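GTP-binding protein (PDB 1WXQ) is of unknown function but probably binds GTP and may hydrolyse nucleotide. Local coordinates at residues I142-F153 with A167-I175; D181-L191 with A205-V213. All blocks are in the same frame, centred on the assembly; numbering follows the deposited sequence.

Contact 1 of 2, residues I142-F153 with A167-I175; sequences IYGILSKGWDKF and AIAEHLSGI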
# COMPACT_ATOMS: atom_id res chain seq x y z
N ILE A 142 -11.44 5.55 -14.43
CA ILE A 142 -12.55 5.00 -13.65
C ILE A 142 -13.89 5.59 -14.09
O ILE A 142 -14.89 4.91 -14.25
CB ILE A 142 -12.30 5.32 -12.17
CG1 ILE A 142 -10.85 5.00 -11.80
CG2 ILE A 142 -13.21 4.45 -11.29
CD1 ILE A 142 -10.67 4.76 -10.30
N TYR A 143 -13.89 6.93 -14.24
CA TYR A 143 -15.11 7.60 -14.68
C TYR A 143 -15.56 7.11 -16.05
O TYR A 143 -16.74 6.91 -16.32
CB TYR A 143 -14.83 9.10 -14.72
CG TYR A 143 -15.82 9.78 -15.60
CD1 TYR A 143 -17.11 10.01 -15.13
CD2 TYR A 143 -15.45 10.26 -16.85
CE1 TYR A 143 -18.02 10.73 -15.91
CE2 TYR A 143 -16.35 10.97 -17.63
CZ TYR A 143 -17.63 11.20 -17.16
OH TYR A 143 -18.53 11.93 -17.92
N GLY A 144 -14.65 6.94 -17.01
CA GLY A 144 -15.05 6.53 -18.33
C GLY A 144 -15.67 5.14 -18.29
O GLY A 144 -16.62 4.87 -19.02
N ILE A 145 -15.16 4.26 -17.44
CA ILE A 145 -15.71 2.92 -17.37
C ILE A 145 -17.16 2.95 -16.89
O ILE A 145 -17.98 2.17 -17.38
CB ILE A 145 -14.87 2.02 -16.46
CG1 ILE A 145 -13.48 1.84 -17.06
CG2 ILE A 145 -15.54 0.66 -16.31
CD1 ILE A 145 -12.56 0.92 -16.26
N LEU A 146 -17.48 3.85 -15.97
CA LEU A 146 -18.84 4.00 -15.46
C LEU A 146 -19.74 4.75 -16.44
O LEU A 146 -20.85 4.32 -16.76
CB LEU A 146 -18.82 4.78 -14.14
CG LEU A 146 -18.13 4.09 -12.97
CD1 LEU A 146 -17.76 5.11 -11.92
CD2 LEU A 146 -19.05 3.01 -12.40
N SER A 147 -19.25 5.90 -16.90
CA SER A 147 -19.97 6.79 -17.81
C SER A 147 -20.32 6.16 -19.15
O SER A 147 -21.48 6.20 -19.59
CB SER A 147 -19.12 8.05 -18.01
OG SER A 147 -19.94 9.17 -18.28
N LYS A 148 -19.33 5.58 -19.82
CA LYS A 148 -19.57 4.91 -21.10
C LYS A 148 -20.58 3.78 -20.92
O LYS A 148 -20.34 2.82 -20.16
CB LYS A 148 -18.27 4.30 -21.65
CG LYS A 148 -17.24 5.31 -22.08
CD LYS A 148 -15.93 4.66 -22.49
CE LYS A 148 -14.80 5.67 -22.39
NZ LYS A 148 -13.50 5.11 -22.83
N GLY A 149 -21.70 3.87 -21.62
CA GLY A 149 -22.70 2.83 -21.52
C GLY A 149 -23.75 3.20 -20.49
O GLY A 149 -24.85 2.69 -20.50
N TRP A 150 -23.40 4.10 -19.58
CA TRP A 150 -24.01 4.28 -18.26
C TRP A 150 -25.54 4.44 -18.33
O TRP A 150 -26.23 4.46 -17.32
CB TRP A 150 -23.39 5.52 -17.61
CG TRP A 150 -24.07 5.81 -16.33
CD1 TRP A 150 -25.13 6.73 -16.13
CD2 TRP A 150 -23.86 5.14 -15.06
NE1 TRP A 150 -25.61 6.69 -14.86
CE2 TRP A 150 -24.80 5.67 -14.15
CE3 TRP A 150 -22.98 4.15 -14.64
CZ2 TRP A 150 -24.84 5.20 -12.84
CZ3 TRP A 150 -23.01 3.68 -13.34
CH2 TRP A 150 -23.95 4.21 -12.43
N ASP A 151 -26.12 4.56 -19.55
CA ASP A 151 -27.55 4.71 -19.61
C ASP A 151 -28.19 3.33 -19.62
O ASP A 151 -29.20 3.06 -18.98
CB ASP A 151 -27.88 5.45 -20.92
CG ASP A 151 -28.82 6.62 -20.64
OD1 ASP A 151 -30.01 6.36 -20.47
OD2 ASP A 151 -28.36 7.76 -20.65
N LYS A 152 -27.56 2.44 -20.42
CA LYS A 152 -27.90 1.01 -20.53
C LYS A 152 -27.14 0.26 -19.46
O LYS A 152 -26.57 -0.82 -19.68
CB LYS A 152 -27.49 0.48 -21.90
CG LYS A 152 -28.41 0.95 -23.00
CD LYS A 152 -27.98 0.37 -24.33
CE LYS A 152 -28.80 0.86 -25.51
NZ LYS A 152 -28.26 0.26 -26.72
N PHE A 153 -27.07 0.92 -18.31
CA PHE A 153 -26.77 0.23 -17.10
C PHE A 153 -27.77 0.64 -16.02
O PHE A 153 -28.27 -0.19 -15.27
CB PHE A 153 -25.34 0.59 -16.71
CG PHE A 153 -25.05 0.10 -15.33
CD1 PHE A 153 -24.37 -1.09 -15.16
CD2 PHE A 153 -25.35 0.90 -14.25
CE1 PHE A 153 -23.96 -1.47 -13.89
CE2 PHE A 153 -24.93 0.52 -12.97
CZ PHE A 153 -24.24 -0.68 -12.78
N ALA A 167 -24.00 -4.07 -8.63
CA ALA A 167 -23.85 -3.88 -10.07
C ALA A 167 -22.64 -3.02 -10.42
O ALA A 167 -21.89 -3.33 -11.35
CB ALA A 167 -25.12 -3.26 -10.65
N ILE A 168 -22.44 -1.93 -9.69
CA ILE A 168 -21.28 -1.08 -9.96
C ILE A 168 -20.05 -1.89 -9.56
O ILE A 168 -19.07 -1.97 -10.31
CB ILE A 168 -21.33 0.24 -9.15
CG1 ILE A 168 -22.48 1.11 -9.64
CG2 ILE A 168 -20.02 0.96 -9.28
CD1 ILE A 168 -22.67 2.39 -8.84
N ALA A 169 -20.12 -2.53 -8.39
CA ALA A 169 -19.02 -3.35 -7.89
C ALA A 169 -18.58 -4.37 -8.92
O ALA A 169 -17.38 -4.54 -9.15
CB ALA A 169 -19.42 -4.04 -6.61
N GLU A 170 -19.53 -5.07 -9.53
CA GLU A 170 -19.14 -6.06 -10.54
C GLU A 170 -18.51 -5.34 -11.71
O GLU A 170 -17.47 -5.75 -12.22
CB GLU A 170 -20.34 -6.85 -11.07
CG GLU A 170 -20.04 -7.52 -12.43
CD GLU A 170 -21.22 -8.25 -13.04
OE1 GLU A 170 -22.36 -7.73 -12.94
OE2 GLU A 170 -21.00 -9.33 -13.65
N HIS A 171 -19.16 -4.27 -12.14
CA HIS A 171 -18.67 -3.50 -13.27
C HIS A 171 -17.27 -2.98 -13.06
O HIS A 171 -16.52 -2.86 -14.03
CB HIS A 171 -19.63 -2.35 -13.59
CG HIS A 171 -19.43 -1.78 -14.96
ND1 HIS A 171 -20.12 -0.67 -15.41
CD2 HIS A 171 -18.60 -2.14 -15.97
CE1 HIS A 171 -19.72 -0.37 -16.63
NE2 HIS A 171 -18.80 -1.25 -16.99
N LEU A 172 -16.88 -2.67 -11.83
CA LEU A 172 -15.53 -2.18 -11.59
C LEU A 172 -14.71 -3.21 -10.80
O LEU A 172 -13.62 -2.91 -10.31
CB LEU A 172 -15.56 -0.82 -10.87
CG LEU A 172 -15.95 0.40 -11.72
CD1 LEU A 172 -16.69 1.39 -10.86
CD2 LEU A 172 -14.70 1.05 -12.36
N SER A 173 -15.23 -4.44 -10.71
CA SER A 173 -14.53 -5.53 -10.01
C SER A 173 -13.12 -5.68 -10.54
O SER A 173 -12.23 -6.13 -9.82
CB SER A 173 -15.27 -6.87 -10.20
OG SER A 173 -16.31 -7.03 -9.26
N GLY A 174 -12.91 -5.31 -11.80
CA GLY A 174 -11.60 -5.44 -12.40
C GLY A 174 -10.49 -4.57 -11.84
O GLY A 174 -9.31 -4.79 -12.13
N ILE A 175 -10.85 -3.59 -11.02
CA ILE A 175 -9.84 -2.70 -10.46
C ILE A 175 -9.60 -2.96 -8.98
O ILE A 175 -8.66 -2.43 -8.39
CB ILE A 175 -10.23 -1.22 -10.70
CG1 ILE A 175 -10.31 -0.95 -12.20
CG2 ILE A 175 -9.19 -0.29 -10.09
CD1 ILE A 175 -11.57 -1.46 -12.86
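The Phe153 ring meets helix 164-171 with its edge, the backbone C of Ala167 and N of Ile168 lying in the ring plane, while its CZ comes 3.5 Å from Ala167 CB. This is part of the apolar core of a largely helical insertion between two parallel strands, 104-110 and 217-222, of the P-loop GTPase domain; the end of helix 127-147 and the turn after it close over helix 164-171. Towards His171 the Phe153 ring is turned obliquely, centroids 5.7 Å apart and planes at 31°. One face of the Trp150 indole carries CD2 of Phe153 toward its rim, and its edge takes CD1 of Ile168, 4.2 Å from CH2. The His171 imidazole receives CG2 of Ile145 in an off-centre CH-pi contact, 4.2 Å from the ring centroid. No hydrogen bond crosses the contact. With CG anti to the backbone N (chi1 170°), Phe153 carries its ring inward from a chain that has just left the type II turn Ser147-Trp150. An alanine here would probably open a gap beside Ala167 and Ile168 and take away a neighbour of the Trp150 and His171 rings. The Ile168 side chain crosses that of Leu146 at about a right angle, CG2 touching CD2, and Trp198 and Val182 also pack on it. Leu172 splits its methyls: CD1 lies against Leu146, and CD2 reaches Ile142 CG2 at 3.9 Å.

Contact 2 of 2, residues D181-L191 with A205-V213; sequences DVWEAMHKLNL and AFASEIRRV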
# COMPACT_ATOMS: atom_id res chain seq x y z
N ASP A 181 -16.95 -0.81 -0.71
CA ASP A 181 -16.34 0.46 -1.12
C ASP A 181 -17.40 1.27 -1.85
O ASP A 181 -17.53 2.48 -1.64
CB ASP A 181 -15.13 0.24 -2.04
CG ASP A 181 -14.04 -0.62 -1.41
OD1 ASP A 181 -13.75 -0.45 -0.21
OD2 ASP A 181 -13.46 -1.47 -2.12
N VAL A 182 -18.17 0.59 -2.69
CA VAL A 182 -19.23 1.22 -3.46
C VAL A 182 -20.29 1.76 -2.51
O VAL A 182 -20.74 2.90 -2.65
CB VAL A 182 -19.90 0.23 -4.43
CG1 VAL A 182 -21.06 0.89 -5.11
CG2 VAL A 182 -18.88 -0.28 -5.45
N TRP A 183 -20.68 0.94 -1.54
CA TRP A 183 -21.70 1.36 -0.59
C TRP A 183 -21.33 2.67 0.13
O TRP A 183 -22.13 3.59 0.23
CB TRP A 183 -21.94 0.25 0.45
CG TRP A 183 -23.13 0.54 1.28
CD1 TRP A 183 -24.43 0.23 0.98
CD2 TRP A 183 -23.18 1.35 2.46
NE1 TRP A 183 -25.28 0.81 1.89
CE2 TRP A 183 -24.54 1.50 2.81
CE3 TRP A 183 -22.20 1.97 3.25
CZ2 TRP A 183 -24.95 2.25 3.91
CZ3 TRP A 183 -22.61 2.71 4.35
CH2 TRP A 183 -23.98 2.85 4.67
N GLU A 184 -20.10 2.73 0.62
CA GLU A 184 -19.61 3.90 1.35
C GLU A 184 -19.50 5.14 0.49
O GLU A 184 -19.92 6.21 0.90
CB GLU A 184 -18.23 3.62 1.95
CG GLU A 184 -18.19 2.47 2.92
CD GLU A 184 -16.78 2.20 3.39
OE1 GLU A 184 -15.86 2.34 2.55
OE2 GLU A 184 -16.58 1.84 4.58
N ALA A 185 -18.91 4.99 -0.69
CA ALA A 185 -18.74 6.13 -1.58
C ALA A 185 -20.09 6.77 -1.84
O ALA A 185 -20.27 7.98 -1.67
CB ALA A 185 -18.10 5.67 -2.87
N MSE A 186 -21.05 5.94 -2.24
CA MSE A 186 -22.39 6.43 -2.52
C MSE A 186 -22.97 7.12 -1.30
O MSE A 186 -23.50 8.23 -1.39
CB MSE A 186 -23.29 5.27 -2.91
CG MSE A 186 -23.00 4.69 -4.26
SE MSE A 186 -24.32 3.36 -4.67
CE MSE A 186 -25.90 4.31 -4.09
N HIS A 187 -22.87 6.43 -0.17
CA HIS A 187 -23.39 6.94 1.10
C HIS A 187 -22.79 8.29 1.41
O HIS A 187 -23.49 9.21 1.82
CB HIS A 187 -23.09 5.93 2.21
CG HIS A 187 -23.51 6.37 3.58
ND1 HIS A 187 -22.75 7.23 4.35
CD2 HIS A 187 -24.61 6.08 4.32
CE1 HIS A 187 -23.37 7.45 5.50
NE2 HIS A 187 -24.50 6.76 5.50
N LYS A 188 -21.49 8.41 1.18
CA LYS A 188 -20.75 9.63 1.46
C LYS A 188 -21.12 10.82 0.58
O LYS A 188 -20.96 11.97 1.00
CB LYS A 188 -19.26 9.35 1.33
CG LYS A 188 -18.37 10.50 1.71
CD LYS A 188 -16.91 10.11 1.54
CE LYS A 188 -16.00 11.30 1.75
NZ LYS A 188 -14.57 10.89 1.75
N LEU A 189 -21.59 10.56 -0.63
CA LEU A 189 -21.96 11.63 -1.55
C LEU A 189 -23.46 11.67 -1.80
O LEU A 189 -23.87 12.11 -2.88
CB LEU A 189 -21.23 11.43 -2.89
CG LEU A 189 -19.70 11.33 -2.89
CD1 LEU A 189 -19.22 10.91 -4.26
CD2 LEU A 189 -19.10 12.66 -2.48
N ASN A 190 -24.23 11.22 -0.81
CA ASN A 190 -25.69 11.22 -0.91
C ASN A 190 -26.18 10.82 -2.29
O ASN A 190 -27.01 11.48 -2.89
CB ASN A 190 -26.20 12.64 -0.61
CG ASN A 190 -26.07 12.95 0.85
OD1 ASN A 190 -26.29 12.11 1.72
ND2 ASN A 190 -25.80 14.24 1.12
N LEU A 191 -25.61 9.74 -2.83
CA LEU A 191 -26.15 9.30 -4.12
C LEU A 191 -27.32 8.34 -3.95
O LEU A 191 -27.53 7.75 -2.89
CB LEU A 191 -25.02 8.62 -4.89
CG LEU A 191 -23.87 9.57 -5.21
CD1 LEU A 191 -22.56 8.83 -5.51
CD2 LEU A 191 -24.14 10.46 -6.43
N ALA A 205 -17.54 12.60 -9.64
CA ALA A 205 -17.33 12.74 -8.20
C ALA A 205 -17.25 11.36 -7.57
O ALA A 205 -16.44 11.11 -6.68
CB ALA A 205 -18.48 13.52 -7.58
N PHE A 206 -18.11 10.45 -8.02
CA PHE A 206 -18.09 9.10 -7.47
C PHE A 206 -16.80 8.42 -7.89
O PHE A 206 -16.21 7.69 -7.10
CB PHE A 206 -19.30 8.30 -7.95
CG PHE A 206 -19.21 6.83 -7.62
CD1 PHE A 206 -18.74 5.93 -8.57
CD2 PHE A 206 -19.56 6.37 -6.37
CE1 PHE A 206 -18.62 4.57 -8.26
CE2 PHE A 206 -19.44 5.02 -6.04
CZ PHE A 206 -18.97 4.11 -7.00
N ALA A 207 -16.35 8.68 -9.11
CA ALA A 207 -15.11 8.09 -9.60
C ALA A 207 -13.93 8.52 -8.73
O ALA A 207 -13.14 7.69 -8.30
CB ALA A 207 -14.85 8.49 -11.07
N SER A 208 -13.84 9.82 -8.47
CA SER A 208 -12.75 10.36 -7.66
C SER A 208 -12.76 9.73 -6.27
O SER A 208 -11.71 9.39 -5.73
CB SER A 208 -12.87 11.89 -7.55
OG SER A 208 -12.60 12.54 -8.80
N GLU A 209 -13.95 9.57 -5.70
CA GLU A 209 -14.05 8.99 -4.38
C GLU A 209 -13.56 7.55 -4.38
O GLU A 209 -13.00 7.08 -3.39
CB GLU A 209 -15.49 9.06 -3.88
CG GLU A 209 -15.65 8.61 -2.43
CD GLU A 209 -14.57 9.16 -1.50
OE1 GLU A 209 -14.27 10.38 -1.56
OE2 GLU A 209 -14.03 8.36 -0.71
N ILE A 210 -13.76 6.85 -5.49
CA ILE A 210 -13.33 5.46 -5.60
C ILE A 210 -11.82 5.38 -5.68
O ILE A 210 -11.20 4.52 -5.05
CB ILE A 210 -13.94 4.79 -6.84
CG1 ILE A 210 -15.43 4.51 -6.60
CG2 ILE A 210 -13.24 3.50 -7.15
CD1 ILE A 210 -15.66 3.60 -5.40
N ARG A 211 -11.22 6.30 -6.44
CA ARG A 211 -9.78 6.35 -6.60
C ARG A 211 -9.13 6.55 -5.25
O ARG A 211 -8.22 5.82 -4.87
CB ARG A 211 -9.39 7.50 -7.55
CG ARG A 211 -7.89 7.68 -7.75
CD ARG A 211 -7.29 8.68 -6.77
NE ARG A 211 -7.90 9.99 -6.95
CZ ARG A 211 -7.58 11.09 -6.26
NH1 ARG A 211 -6.62 11.05 -5.34
NH2 ARG A 211 -8.21 12.23 -6.50
N ARG A 212 -9.62 7.55 -4.52
CA ARG A 212 -9.09 7.90 -3.21
C ARG A 212 -9.00 6.70 -2.27
O ARG A 212 -8.08 6.61 -1.46
CB ARG A 212 -9.97 8.97 -2.57
CG ARG A 212 -9.31 10.35 -2.40
CD ARG A 212 -10.18 11.17 -1.46
NE ARG A 212 -10.77 10.25 -0.48
CZ ARG A 212 -11.82 10.52 0.30
NH1 ARG A 212 -12.42 11.71 0.23
NH2 ARG A 212 -12.27 9.59 1.13
N VAL A 213 -9.96 5.79 -2.38
CA VAL A 213 -10.00 4.60 -1.54
C VAL A 213 -9.37 3.36 -2.17
O VAL A 213 -8.77 2.55 -1.45
CB VAL A 213 -11.46 4.28 -1.14
CG1 VAL A 213 -11.52 2.99 -0.36
CG2 VAL A 213 -12.03 5.41 -0.30
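Ala185 CB presses on Phe206 CE2 at 3.5 Å, in the apolar middle of the crossing between helices 179-188 and 200-214, whose local axes approach to 9.7 Å at 130°, nearer antiparallel than parallel. The small side chain of Ala185 points at the partner helix, its CA 6.2 Å from that of Glu209, and its CB also touches CG of Glu209 and CD1 of Ile210. Swung beside its own carbonyl carbon (chi1 170°), the Phe206 ring brings CE2 and CD2 to the first helix. Met186 CG, of a selenomethionine, approaches CE2 obliquely, Leu191 CD1 lies 4.0 Å from CD2, and the Val182 carbonyl oxygen sits at the ring edge; Ile210 CG1, from the same helix as Phe206, lies over the rim of one face, and Trp198 meets the ring edge-to-face. Leu189 adds CD1, 3.9 Å from Phe206 CA. Near the start of segment 181-191, Asp181 OD1 has an apolar neighbour across the contact, Val213 CG1, while its OD2 bonds to Asn178 N.

Backbone bonding ends the first helix in a Schellman motif, with Leu191 N bonded to Met186 O and Asn190, at positive phi, as C-prime residue. This turn brings Leu191 back to Phe206.

Charged contacts gather at the outer side. Lys188, fully extended, reaches Glu209, whose chain bends at chi2 (44°); NZ and OE1 form a salt bridge through a weak 3.4 Å hydrogen bond. Arg212 NH2 lies 2.8 Å from Glu209 OE2, well out of the guanidinium plane, so charge attraction acts without an aimed N-H. Lys188 NZ stands at that guanidinium's edge, unbonded and doubtfully close.

Two cations thus share one carboxylate, which probably stays ionised and eases their like charges, while apolar contacts around Ala185 and Phe206 make up the rest of the interface.

Contacts 1 and 2 belong to the same helical insertion and follow one another along the chain, their centres about 13 Å apart. Contact 1 is the more buried, apolar and aromatic without a hydrogen bond across it; contact 2 is partly buried and adds a salt-bridge network at its exposed margin. They share no helix, yet their cores run together: Leu146 CD1 packs on Phe206 CD1 at 3.6 Å, Ile168 CG2 reaches the same ring, and Val182 CG2 lies against Ala169 N. Helix 200-214 therefore packs on both helix 127-147 and helix 179-188, while Trp198 touches Trp150 and Ile168 of contact 1 and Phe206, Met186 and Leu191 of contact 2.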